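Local structure of diffuse adherence adhesin (Escherichia coli, 4MEE) at residues F292-K297 with E304-N309; A154-L159 with A256-D261; N161-M166 with G239-K244; V361-G366 with G410-D415; G310-A315 with M347-D352. The protein mediates bacterial attachment to mammalian cells as an autotransporter adhesin, this piece being its C-terminal transport unit, a beta-barrel of the outer membrane. All coordinates share one frame; numbering follows the deposited sequence.

Interaction 1 of 5, residues F292-K297 with E304-N309; sequences FNASVK and EKYNLN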
# COMPACT_ATOMS: atom_id res chain seq x y z
N PHE A 292 9.24 -3.96 -12.18
CA PHE A 292 9.29 -2.52 -12.25
C PHE A 292 10.44 -2.05 -13.13
O PHE A 292 11.47 -2.67 -13.16
CB PHE A 292 9.48 -1.96 -10.85
CG PHE A 292 8.22 -1.82 -10.08
CD1 PHE A 292 7.87 -2.76 -9.17
CD2 PHE A 292 7.42 -0.75 -10.28
CE1 PHE A 292 6.71 -2.63 -8.48
CE2 PHE A 292 6.27 -0.60 -9.58
CZ PHE A 292 5.92 -1.54 -8.68
N ASN A 293 10.28 -0.95 -13.83
CA ASN A 293 11.37 -0.44 -14.61
C ASN A 293 11.68 0.90 -14.06
O ASN A 293 10.83 1.75 -14.09
CB ASN A 293 10.93 -0.21 -16.02
CG ASN A 293 10.93 -1.46 -16.85
OD1 ASN A 293 11.14 -2.57 -16.35
ND2 ASN A 293 10.71 -1.29 -18.13
N ALA A 294 12.90 1.11 -13.59
CA ALA A 294 13.21 2.33 -12.89
C ALA A 294 14.29 3.11 -13.57
O ALA A 294 15.00 2.58 -14.39
CB ALA A 294 13.66 1.98 -11.50
N SER A 295 14.39 4.39 -13.23
CA SER A 295 15.43 5.26 -13.75
C SER A 295 15.81 6.22 -12.68
O SER A 295 14.98 6.59 -11.89
CB SER A 295 14.88 6.13 -14.86
OG SER A 295 14.17 5.36 -15.79
N VAL A 296 17.05 6.66 -12.68
CA VAL A 296 17.44 7.75 -11.83
C VAL A 296 18.18 8.77 -12.64
O VAL A 296 19.03 8.43 -13.43
CB VAL A 296 18.39 7.28 -10.76
CG1 VAL A 296 18.93 8.47 -10.03
CG2 VAL A 296 17.65 6.40 -9.81
N LYS A 297 17.86 10.04 -12.47
CA LYS A 297 18.54 11.06 -13.24
C LYS A 297 19.04 12.09 -12.28
O LYS A 297 18.28 12.57 -11.46
CB LYS A 297 17.56 11.73 -14.18
CG LYS A 297 18.05 11.85 -15.59
CD LYS A 297 18.90 13.06 -15.75
CE LYS A 297 18.47 13.82 -16.97
NZ LYS A 297 19.43 14.93 -17.17
N GLU A 304 20.18 7.03 -15.70
CA GLU A 304 20.48 5.64 -15.45
C GLU A 304 19.30 4.74 -15.24
O GLU A 304 18.47 4.99 -14.40
CB GLU A 304 21.35 5.52 -14.22
CG GLU A 304 22.54 6.41 -14.26
CD GLU A 304 23.65 5.77 -15.02
OE1 GLU A 304 23.63 4.54 -15.22
OE2 GLU A 304 24.55 6.50 -15.42
N LYS A 305 19.28 3.62 -15.96
CA LYS A 305 18.16 2.72 -15.89
C LYS A 305 18.52 1.35 -15.36
O LYS A 305 19.55 0.80 -15.72
CB LYS A 305 17.58 2.56 -17.26
CG LYS A 305 17.58 3.86 -18.03
CD LYS A 305 16.51 3.86 -19.08
CE LYS A 305 16.72 2.70 -20.03
NZ LYS A 305 16.03 2.98 -21.31
N TYR A 306 17.61 0.79 -14.56
CA TYR A 306 17.74 -0.53 -13.96
C TYR A 306 16.34 -1.13 -13.71
O TYR A 306 15.35 -0.49 -14.01
CB TYR A 306 18.54 -0.42 -12.66
CG TYR A 306 17.96 0.45 -11.60
CD1 TYR A 306 18.05 1.81 -11.67
CD2 TYR A 306 17.38 -0.11 -10.50
CE1 TYR A 306 17.53 2.58 -10.70
CE2 TYR A 306 16.86 0.64 -9.53
CZ TYR A 306 16.95 1.98 -9.64
OH TYR A 306 16.44 2.71 -8.65
N ASN A 307 16.27 -2.34 -13.15
CA ASN A 307 14.98 -2.98 -12.84
C ASN A 307 14.85 -3.42 -11.42
O ASN A 307 15.80 -3.87 -10.85
CB ASN A 307 14.82 -4.29 -13.55
CG ASN A 307 15.22 -4.24 -14.97
OD1 ASN A 307 15.90 -5.13 -15.46
ND2 ASN A 307 14.79 -3.20 -15.67
N LEU A 308 13.64 -3.39 -10.88
CA LEU A 308 13.38 -4.04 -9.59
C LEU A 308 12.25 -5.03 -9.76
O LEU A 308 11.24 -4.72 -10.36
CB LEU A 308 12.98 -3.08 -8.48
CG LEU A 308 13.00 -1.56 -8.37
CD1 LEU A 308 13.87 -1.17 -7.20
CD2 LEU A 308 13.41 -0.83 -9.61
N ASN A 309 12.39 -6.23 -9.24
CA ASN A 309 11.25 -7.13 -9.31
C ASN A 309 11.19 -8.13 -8.20
O ASN A 309 12.18 -8.40 -7.56
CB ASN A 309 11.11 -7.81 -10.67
CG ASN A 309 12.43 -8.21 -11.27
OD1 ASN A 309 13.03 -9.21 -10.90
ND2 ASN A 309 12.87 -7.44 -12.25
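Val296 and Glu304 hold each other by two backbone hydrogen bonds, Val296 N to Glu304 O at 2.8 Å and Glu304 N to Val296 O at 2.9 Å, the latter almost straight at 172°. The same double pairing recurs at Ala294 with Tyr306 and at Phe292 with Leu308, so six bonds stitch the strands together. Between them, the non-hydrogen-bonded pairs Asn293-Asn307 and Ser295-Lys305 turn their side chains to the more exposed face, where the two asparagines lie side by side.

The face of Ala294 and Tyr306 is packed instead. Tyr306 has CG between its backbone N and carbonyl carbon (chi1 61°), and its ring offers a face to Ala294 CB in a CH-pi contact, with Ala294 CB 4.0 Å from the ring centre. Val296 CG2 reaches the same ring in its plane, 3.9 Å from Tyr306 CE1, while Leu308 CD2 also rests on Ala294 CB. Further in, the Tyr306 ring meets Tyr153 of helix 149-162. This illustrates an antiparallel beta hairpin of the autotransporter barrel, one face turned to the helix inside the pore.

Interaction 2 of 5, residues A154-L159 with A256-D261; sequences ATNMTL and ARNTLD. Unlike the reference sequence in segment 154-159: Thr158 (reference Ala).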
# COMPACT_ATOMS: atom_id res chain seq x y z
N ALA A 154 16.93 4.97 -3.28
CA ALA A 154 16.30 4.48 -2.07
C ALA A 154 14.81 4.60 -2.12
O ALA A 154 14.11 3.81 -1.55
CB ALA A 154 16.81 5.26 -0.89
N THR A 155 14.33 5.63 -2.78
CA THR A 155 12.91 5.78 -2.96
C THR A 155 12.26 4.80 -3.90
O THR A 155 11.18 4.33 -3.64
CB THR A 155 12.62 7.16 -3.44
OG1 THR A 155 13.36 8.05 -2.62
CG2 THR A 155 11.19 7.43 -3.26
N ASN A 156 12.90 4.50 -5.01
CA ASN A 156 12.29 3.58 -5.93
C ASN A 156 12.13 2.25 -5.27
O ASN A 156 11.20 1.52 -5.53
CB ASN A 156 13.14 3.45 -7.15
CG ASN A 156 13.00 4.65 -8.03
OD1 ASN A 156 12.14 5.48 -7.81
ND2 ASN A 156 13.85 4.74 -9.02
N MET A 157 13.05 1.94 -4.39
CA MET A 157 13.00 0.72 -3.65
C MET A 157 11.80 0.67 -2.74
O MET A 157 11.17 -0.37 -2.58
CB MET A 157 14.24 0.68 -2.80
CG MET A 157 14.19 -0.36 -1.74
SD MET A 157 15.27 -1.66 -2.31
CE MET A 157 15.12 -2.75 -0.93
N THR A 158 11.51 1.78 -2.10
CA THR A 158 10.41 1.87 -1.17
C THR A 158 9.08 1.74 -1.85
O THR A 158 8.21 1.06 -1.37
CB THR A 158 10.43 3.24 -0.57
OG1 THR A 158 11.74 3.77 -0.74
CG2 THR A 158 10.12 3.14 0.88
N LEU A 159 8.95 2.44 -2.96
CA LEU A 159 7.74 2.45 -3.76
C LEU A 159 7.50 1.10 -4.35
O LEU A 159 6.40 0.63 -4.41
CB LEU A 159 7.92 3.42 -4.88
CG LEU A 159 7.82 4.86 -4.43
CD1 LEU A 159 8.30 5.73 -5.56
CD2 LEU A 159 6.38 5.12 -4.08
N ALA A 256 18.16 15.75 -7.92
CA ALA A 256 18.02 14.58 -8.75
C ALA A 256 16.59 14.14 -8.89
O ALA A 256 15.79 14.47 -8.05
CB ALA A 256 18.81 13.45 -8.17
N ARG A 257 16.27 13.36 -9.90
CA ARG A 257 14.90 12.92 -10.09
C ARG A 257 14.83 11.43 -10.32
O ARG A 257 15.80 10.84 -10.72
CB ARG A 257 14.30 13.62 -11.29
N ASN A 258 13.68 10.82 -10.07
CA ASN A 258 13.53 9.40 -10.32
C ASN A 258 12.16 9.06 -10.85
O ASN A 258 11.21 9.72 -10.53
CB ASN A 258 13.80 8.59 -9.07
CG ASN A 258 12.75 8.81 -8.01
OD1 ASN A 258 12.90 9.67 -7.17
ND2 ASN A 258 11.72 7.98 -8.02
N THR A 259 12.06 8.01 -11.66
CA THR A 259 10.77 7.60 -12.16
C THR A 259 10.63 6.11 -12.16
O THR A 259 11.61 5.41 -12.20
CB THR A 259 10.61 8.03 -13.60
OG1 THR A 259 11.14 7.01 -14.44
CG2 THR A 259 11.40 9.26 -13.80
N LEU A 260 9.40 5.62 -12.13
CA LEU A 260 9.21 4.18 -11.98
C LEU A 260 7.90 3.71 -12.61
O LEU A 260 6.88 4.33 -12.40
CB LEU A 260 9.23 3.89 -10.51
CG LEU A 260 9.03 2.53 -9.92
CD1 LEU A 260 10.29 1.72 -10.04
CD2 LEU A 260 8.73 2.80 -8.49
N ASP A 261 7.93 2.63 -13.38
CA ASP A 261 6.74 2.07 -14.01
C ASP A 261 6.74 0.64 -13.67
O ASP A 261 7.76 0.00 -13.80
CB ASP A 261 6.89 2.13 -15.50
CG ASP A 261 6.29 3.35 -16.07
OD1 ASP A 261 5.06 3.39 -16.18
OD2 ASP A 261 7.05 4.28 -16.39
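Asn156 and Leu260 bring the two backbones nearest, their CA atoms 6.8 Å apart, where helix segment 154-159 runs beside strand segment 256-261. The axes approach to 8.9 Å and their directions differ by 26°, so the two run in roughly the same direction, somewhat tilted. That separation leaves the joining to side chains, and the periodicities of the two elements supply them: Asn156 and Leu159 sit three residues apart on the helix and both point at the strand, while Asn258 and Leu260 alternate with Thr259, which points away.

At the polar end the amides of Asn156 and Asn258 pass one another, heading opposite ways, with their planes turned 70° apart. Asn156 OD1 comes close to Asn258 ND2, but the hydrogen is badly aimed and the approach does not count as a hydrogen bond. Asn156 ND2 has a weak hydrogen bond with Tyr306 OH on strand 303-327. The apolar end belongs to the leucines, whose side chains cross obliquely. Leu260 has CG anti to the backbone N (chi1 178°), and its CD2 branch lies 3.8 Å from Leu159 CB and 4.1 Å from the carbonyl oxygen Asn156 O. Leu159 also touches Ala243 on the next strand, and Asn156 touches Ala294. A helix laid against the inner wall of a beta-barrel in this way is the hallmark of autotransporter transport units, in which such a helix occupies the pore.

Interaction 3 of 5, residues N161-M166 with G239-K244; sequences NSLFLM and GYANAK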
# COMPACT_ATOMS: atom_id res chain seq x y z
N ASN A 161 8.05 -1.67 -3.30
CA ASN A 161 7.45 -2.60 -2.37
C ASN A 161 6.12 -2.20 -1.77
O ASN A 161 5.35 -3.05 -1.35
CB ASN A 161 8.41 -2.88 -1.24
CG ASN A 161 9.72 -3.40 -1.74
OD1 ASN A 161 9.98 -4.58 -1.68
ND2 ASN A 161 10.56 -2.52 -2.23
N SER A 162 5.84 -0.91 -1.70
CA SER A 162 4.58 -0.51 -1.14
C SER A 162 3.61 -0.03 -2.18
O SER A 162 2.51 0.37 -1.86
CB SER A 162 4.79 0.59 -0.13
OG SER A 162 5.25 1.76 -0.78
N LEU A 163 4.00 -0.05 -3.44
CA LEU A 163 3.10 0.45 -4.47
C LEU A 163 1.85 -0.38 -4.75
O LEU A 163 0.81 0.17 -5.04
CB LEU A 163 3.87 0.70 -5.76
CG LEU A 163 3.51 1.95 -6.57
CD1 LEU A 163 2.76 2.96 -5.71
CD2 LEU A 163 4.75 2.56 -7.20
N PHE A 164 1.93 -1.70 -4.69
CA PHE A 164 0.79 -2.51 -5.06
C PHE A 164 0.14 -3.20 -3.90
O PHE A 164 -0.52 -4.21 -4.07
CB PHE A 164 1.19 -3.56 -6.07
CG PHE A 164 1.34 -3.05 -7.43
CD1 PHE A 164 0.24 -2.62 -8.12
CD2 PHE A 164 2.56 -2.99 -8.02
CE1 PHE A 164 0.37 -2.13 -9.37
CE2 PHE A 164 2.69 -2.50 -9.27
CZ PHE A 164 1.60 -2.08 -9.95
N LEU A 165 0.34 -2.64 -2.72
CA LEU A 165 -0.16 -3.21 -1.50
C LEU A 165 -1.66 -3.16 -1.48
O LEU A 165 -2.24 -2.23 -1.99
CB LEU A 165 0.34 -2.37 -0.35
CG LEU A 165 1.31 -2.99 0.64
CD1 LEU A 165 2.47 -3.70 -0.04
CD2 LEU A 165 1.82 -1.87 1.52
N MET A 166 -2.30 -4.16 -0.87
CA MET A 166 -3.74 -4.10 -0.71
C MET A 166 -4.08 -4.29 0.76
O MET A 166 -3.77 -5.32 1.35
CB MET A 166 -4.41 -5.19 -1.53
CG MET A 166 -5.78 -4.79 -2.05
SD MET A 166 -6.70 -6.19 -2.70
CE MET A 166 -6.10 -7.50 -1.64
N GLY A 239 -2.25 -5.28 -11.79
CA GLY A 239 -2.24 -3.82 -11.74
C GLY A 239 -1.13 -3.18 -12.54
O GLY A 239 -0.23 -3.86 -12.98
N TYR A 240 -1.21 -1.88 -12.75
CA TYR A 240 -0.15 -1.15 -13.39
C TYR A 240 -0.01 0.13 -12.61
O TYR A 240 -0.99 0.74 -12.30
CB TYR A 240 -0.53 -0.79 -14.82
CG TYR A 240 0.24 0.37 -15.33
CD1 TYR A 240 1.56 0.24 -15.66
CD2 TYR A 240 -0.35 1.60 -15.47
CE1 TYR A 240 2.27 1.29 -16.11
CE2 TYR A 240 0.36 2.66 -15.92
CZ TYR A 240 1.67 2.48 -16.24
OH TYR A 240 2.39 3.52 -16.70
N ALA A 241 1.21 0.55 -12.31
CA ALA A 241 1.37 1.75 -11.52
C ALA A 241 2.52 2.55 -12.00
O ALA A 241 3.37 2.03 -12.65
CB ALA A 241 1.63 1.36 -10.11
N ASN A 242 2.58 3.82 -11.64
CA ASN A 242 3.70 4.62 -12.06
C ASN A 242 4.01 5.78 -11.13
O ASN A 242 3.11 6.40 -10.62
CB ASN A 242 3.43 5.12 -13.45
CG ASN A 242 3.75 6.57 -13.58
OD1 ASN A 242 3.37 7.35 -12.71
ND2 ASN A 242 4.47 6.93 -14.61
N ALA A 243 5.28 6.13 -10.95
CA ALA A 243 5.59 7.21 -10.03
C ALA A 243 6.73 8.08 -10.48
O ALA A 243 7.57 7.64 -11.22
CB ALA A 243 5.92 6.64 -8.70
N LYS A 244 6.78 9.30 -9.99
CA LYS A 244 7.85 10.22 -10.32
C LYS A 244 8.28 10.95 -9.07
O LYS A 244 7.46 11.42 -8.32
CB LYS A 244 7.38 11.23 -11.36
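Phe164 and Ala241 meet where the chain leaves the helix inside the barrel and comes up against the wall. The ring has CG anti to the carbonyl carbon and beside the backbone N (chi1 -79°), and it reaches the strand with its far end. Phe164 CZ touches Ala241 CB at 3.4 Å, an oblique approach to the ring. Phe164 CE1 lies 3.7 Å from the backbone carbon Gly239 C. The amide Tyr240 N is also near CE1, but at the edge of the ring, close to its plane. Gly239 has no side chain, so the ring lies directly against the backbone here.

Leu163 takes up the next part of the strand. It is modelled off the usual staggered positions (chi1 -141°, chi2 19°), a conformation to be read with caution at 3.0 Å resolution. Its CG lies 4.1 Å from Ala241 CB, which is thus touched by both residues, and its CD2 branch reaches toward Ala243 CB at 4.5 Å, a looser contact. Because residues alternate along the strand, Ala241 and Ala243 both point toward segment 161-166, and their methyls offer a low surface to the larger side chains. Tyr240 points away, and its hydroxyl is hydrogen-bonded to Asp261 on strand 255-272.

Around this contact, strand 230-249 runs between strands 206-226 and 255-272. Leu163 also touches Ile214 and Phe164 touches Gln216 on the former, while Gln288 and Asn290 of strand 280-298 reach the same phenylalanine.

Interaction 4 of 5, residues V361-G366 with G410-D415; sequences VVQGAG and GVKMSD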
# COMPACT_ATOMS: atom_id res chain seq x y z
N VAL A 361 28.77 1.72 -8.16
CA VAL A 361 27.80 0.64 -8.09
C VAL A 361 26.81 0.88 -6.96
O VAL A 361 27.18 1.28 -5.87
CB VAL A 361 28.46 -0.72 -7.86
CG1 VAL A 361 27.46 -1.83 -8.13
CG2 VAL A 361 29.66 -0.88 -8.76
N VAL A 362 25.54 0.60 -7.24
CA VAL A 362 24.48 0.85 -6.27
C VAL A 362 23.62 -0.40 -6.08
O VAL A 362 23.09 -0.95 -7.05
CB VAL A 362 23.61 2.06 -6.67
CG1 VAL A 362 22.73 2.48 -5.52
CG2 VAL A 362 24.49 3.23 -7.11
N GLN A 363 23.49 -0.83 -4.83
CA GLN A 363 22.72 -2.01 -4.47
C GLN A 363 21.63 -1.61 -3.49
O GLN A 363 21.70 -0.55 -2.87
CB GLN A 363 23.62 -3.06 -3.83
CG GLN A 363 25.04 -3.07 -4.38
CD GLN A 363 25.95 -4.02 -3.63
OE1 GLN A 363 27.07 -3.65 -3.26
NE2 GLN A 363 25.49 -5.24 -3.39
N GLY A 364 20.62 -2.45 -3.33
CA GLY A 364 19.50 -2.13 -2.45
C GLY A 364 19.74 -2.47 -1.00
O GLY A 364 20.38 -3.47 -0.68
N ALA A 365 19.23 -1.62 -0.11
CA ALA A 365 19.23 -1.94 1.30
C ALA A 365 17.78 -2.01 1.72
O ALA A 365 16.96 -1.19 1.30
CB ALA A 365 19.96 -0.87 2.09
N GLY A 366 17.47 -3.01 2.55
CA GLY A 366 16.12 -3.23 3.06
C GLY A 366 15.42 -4.48 2.54
O GLY A 366 14.22 -4.64 2.72
N GLY A 410 16.65 1.64 1.99
CA GLY A 410 17.84 2.45 1.78
C GLY A 410 18.73 2.01 0.65
O GLY A 410 18.28 1.34 -0.29
N VAL A 411 20.00 2.38 0.73
CA VAL A 411 20.92 2.16 -0.37
C VAL A 411 22.34 1.84 0.11
O VAL A 411 22.84 2.44 1.07
CB VAL A 411 20.85 3.34 -1.37
CG1 VAL A 411 21.69 4.53 -0.90
CG2 VAL A 411 21.24 2.88 -2.76
N LYS A 412 22.98 0.87 -0.55
CA LYS A 412 24.31 0.39 -0.19
C LYS A 412 25.33 0.67 -1.30
O LYS A 412 25.06 0.39 -2.47
CB LYS A 412 24.25 -1.11 0.09
CG LYS A 412 25.59 -1.82 0.21
CD LYS A 412 26.07 -1.86 1.65
CE LYS A 412 26.63 -3.24 1.97
NZ LYS A 412 27.46 -3.26 3.20
N MET A 413 26.50 1.20 -0.95
CA MET A 413 27.52 1.57 -1.93
C MET A 413 28.68 0.61 -2.12
O MET A 413 28.88 -0.31 -1.34
CB MET A 413 28.12 2.90 -1.57
CG MET A 413 27.12 3.95 -1.17
SD MET A 413 26.18 4.39 -2.62
CE MET A 413 25.15 2.96 -2.75
N SER A 414 29.47 0.86 -3.16
CA SER A 414 30.60 0.02 -3.51
C SER A 414 31.61 0.01 -2.40
O SER A 414 32.16 -1.02 -2.05
CB SER A 414 31.28 0.53 -4.78
OG SER A 414 31.40 1.94 -4.79
N ASP A 415 31.84 1.20 -1.85
CA ASP A 415 32.58 1.33 -0.62
C ASP A 415 31.92 0.53 0.46
O ASP A 415 32.54 0.24 1.45
CB ASP A 415 32.57 2.79 -0.17
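Gln363 and Lys412 form the regular centre of this short antiparallel pairing. Gln363 N donates to Lys412 O at 3.1 Å, lying in the carbonyl plane, and Lys412 N returns a bond to Gln363 O at 3.0 Å that is nearly straight (174°). Ala365 and Gly410 make a second doubly bonded pair, with Gly410 N 2.9 Å from Ala365 O, although in both of its bonds the donor stands well above the carbonyl plane. With no side chain on Gly410, Ala365 CB comes up against the partner backbone, 3.5 Å from the amide Val411 N.

The face of Val362 and Met413 is the more enclosed. Their side chains lie side by side and point the same way. Met413 is bent at chi2 and again at chi3 (75°), which brings its CE to 3.7 Å from Val362 CG1.

Elsewhere the contact slackens. Gln363 and Lys412 also run side by side, but on the opposite face, where both are partly exposed; between the side chains themselves the nearest approach is Gln363 OE1 to Lys412 CG, 4.2 Å. Toward Val361 the regular bonding stops beyond Gln363 and Lys412, and Val361 CB stands 4.4 Å from CB of the exposed Ser414, a looser touch.

Strand 361-365 is bonded on its other side to strand 333-355, through Val362 and His354, while Val411 pairs with Leu419 of strand 418-420. Tyr153 of helix 149-162 packs against both Val362 and Val411 from within.

Interaction 5 of 5, residues G310-A315 with M347-D352; sequences GLTASA and MGVTPD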
# COMPACT_ATOMS: atom_id res chain seq x y z
N GLY A 310 10.03 -8.68 -7.94
CA GLY A 310 10.00 -9.61 -6.85
C GLY A 310 8.64 -9.99 -6.37
O GLY A 310 7.64 -9.73 -7.02
N LEU A 311 8.61 -10.59 -5.19
CA LEU A 311 7.41 -11.12 -4.63
C LEU A 311 6.99 -10.26 -3.48
O LEU A 311 7.80 -9.78 -2.73
CB LEU A 311 7.67 -12.50 -4.10
CG LEU A 311 7.02 -13.72 -4.72
CD1 LEU A 311 7.27 -13.77 -6.20
CD2 LEU A 311 7.61 -14.96 -4.08
N THR A 312 5.69 -10.11 -3.34
CA THR A 312 5.14 -9.43 -2.23
C THR A 312 4.06 -10.36 -1.75
O THR A 312 3.37 -10.92 -2.57
CB THR A 312 4.56 -8.13 -2.72
OG1 THR A 312 5.51 -7.09 -2.48
CG2 THR A 312 3.35 -7.83 -1.98
N ALA A 313 3.95 -10.57 -0.45
CA ALA A 313 2.94 -11.47 0.09
C ALA A 313 2.40 -10.96 1.39
O ALA A 313 3.12 -10.38 2.17
CB ALA A 313 3.53 -12.83 0.29
N SER A 314 1.12 -11.20 1.66
CA SER A 314 0.50 -10.66 2.86
C SER A 314 -0.42 -11.62 3.55
O SER A 314 -1.01 -12.46 2.93
CB SER A 314 -0.33 -9.44 2.50
OG SER A 314 -0.98 -8.97 3.65
N ALA A 315 -0.57 -11.44 4.85
CA ALA A 315 -1.52 -12.23 5.58
C ALA A 315 -2.08 -11.48 6.75
O ALA A 315 -1.34 -10.93 7.53
CB ALA A 315 -0.88 -13.50 6.06
N MET A 347 7.73 -7.85 2.08
CA MET A 347 8.18 -7.10 0.92
C MET A 347 9.48 -7.69 0.37
O MET A 347 10.54 -7.52 0.97
CB MET A 347 8.35 -5.62 1.28
CG MET A 347 7.08 -4.92 1.74
SD MET A 347 7.33 -3.21 2.26
CE MET A 347 5.67 -2.76 2.75
N GLY A 348 9.38 -8.39 -0.76
CA GLY A 348 10.53 -9.08 -1.33
C GLY A 348 10.96 -8.63 -2.71
O GLY A 348 11.54 -9.41 -3.47
N VAL A 349 10.68 -7.37 -3.04
CA VAL A 349 11.13 -6.79 -4.31
C VAL A 349 12.51 -6.17 -4.11
O VAL A 349 12.69 -5.26 -3.30
CB VAL A 349 10.14 -5.73 -4.85
CG1 VAL A 349 10.66 -5.11 -6.14
CG2 VAL A 349 8.77 -6.34 -5.09
N THR A 350 13.48 -6.69 -4.85
CA THR A 350 14.86 -6.22 -4.80
C THR A 350 15.29 -5.63 -6.14
O THR A 350 14.85 -6.09 -7.19
CB THR A 350 15.84 -7.34 -4.40
OG1 THR A 350 15.53 -8.54 -5.11
CG2 THR A 350 15.77 -7.61 -2.91
N PRO A 351 16.16 -4.61 -6.10
CA PRO A 351 16.65 -3.94 -7.29
C PRO A 351 17.79 -4.72 -7.90
O PRO A 351 18.39 -5.56 -7.23
CB PRO A 351 17.18 -2.61 -6.76
CG PRO A 351 17.06 -2.67 -5.28
CD PRO A 351 16.82 -4.09 -4.90
N ASP A 352 18.07 -4.44 -9.16
CA ASP A 352 19.28 -4.91 -9.81
C ASP A 352 20.43 -4.21 -9.15
O ASP A 352 20.27 -3.11 -8.62
CB ASP A 352 19.27 -4.55 -11.29
CG ASP A 352 18.56 -5.58 -12.15
OD1 ASP A 352 18.14 -6.64 -11.63
OD2 ASP A 352 18.42 -5.32 -13.36
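Val349 lies against the backbone of Gly310 with both of its methyl branches. Val349 CG1, anti to the backbone N, is 4.0 Å from Gly310 N, and Val349 CG2 is 3.9 Å from the carbonyl carbon Gly310 C. Gly310 has no side chain to hold the valine off, and the two strands come close, Gly310 CA and Val349 CA being 4.0 Å apart. Val349 CG2 also approaches the hydroxyl of Thr312, with 4.2 Å to Thr312 OG1.

Thr312 and Met347 are a non-hydrogen-bonded pair and point to the same face of the sheet. They meet only loosely, Thr312 OG1 standing 4.3 Å from Met347 CA. The extended methionine (chi2 176°) leads away from the contact, its side chain touching Leu165 and Phe409 inside the barrel. This is the meeting of two neighbouring strands of the barrel wall, 303-327 and 333-355, which form a beta hairpin; the first segment falls in a predicted membrane-spanning strand.

Their backbones are joined here by one hydrogen bond, Gly348 N to Leu311 O at 2.9 Å, nearly along the C=O axis but bent at the hydrogen (130°). Gly348 has a psi of 27°, far from that of a regular strand, and the next amide, Val349 N, turns to Asn161 OD1 of helix 149-162 instead of to the partner strand. Leu311 points to the face opposite Thr312, and its side chain leads away from the contact to Met287 and Tyr289 on strand 280-298.

In the fold
From the N terminus, helix 149-162 comes first, and two long loops close on it. Interaction 2 joins it to strand 255-272, and interaction 3, from 161-166 at and beyond the helix's C-terminal part to strand 230-249, lies within that span. The rest follow in series, without crossing. Interaction 1 closes the hairpin of strands 280-298 and 303-327; interaction 5 pairs the same second strand, further on, with 333-355. Interaction 4 closes last, bridging from 361-366 to 410-415. As a worked example, contacts 1 and 5 pair neighbouring wall strands, 2 and 3 set the helix and following chain against the wall, and 4 pairs more distant strands. Met157 links interactions 2, 4 and 5; Phe292 packs on Phe164.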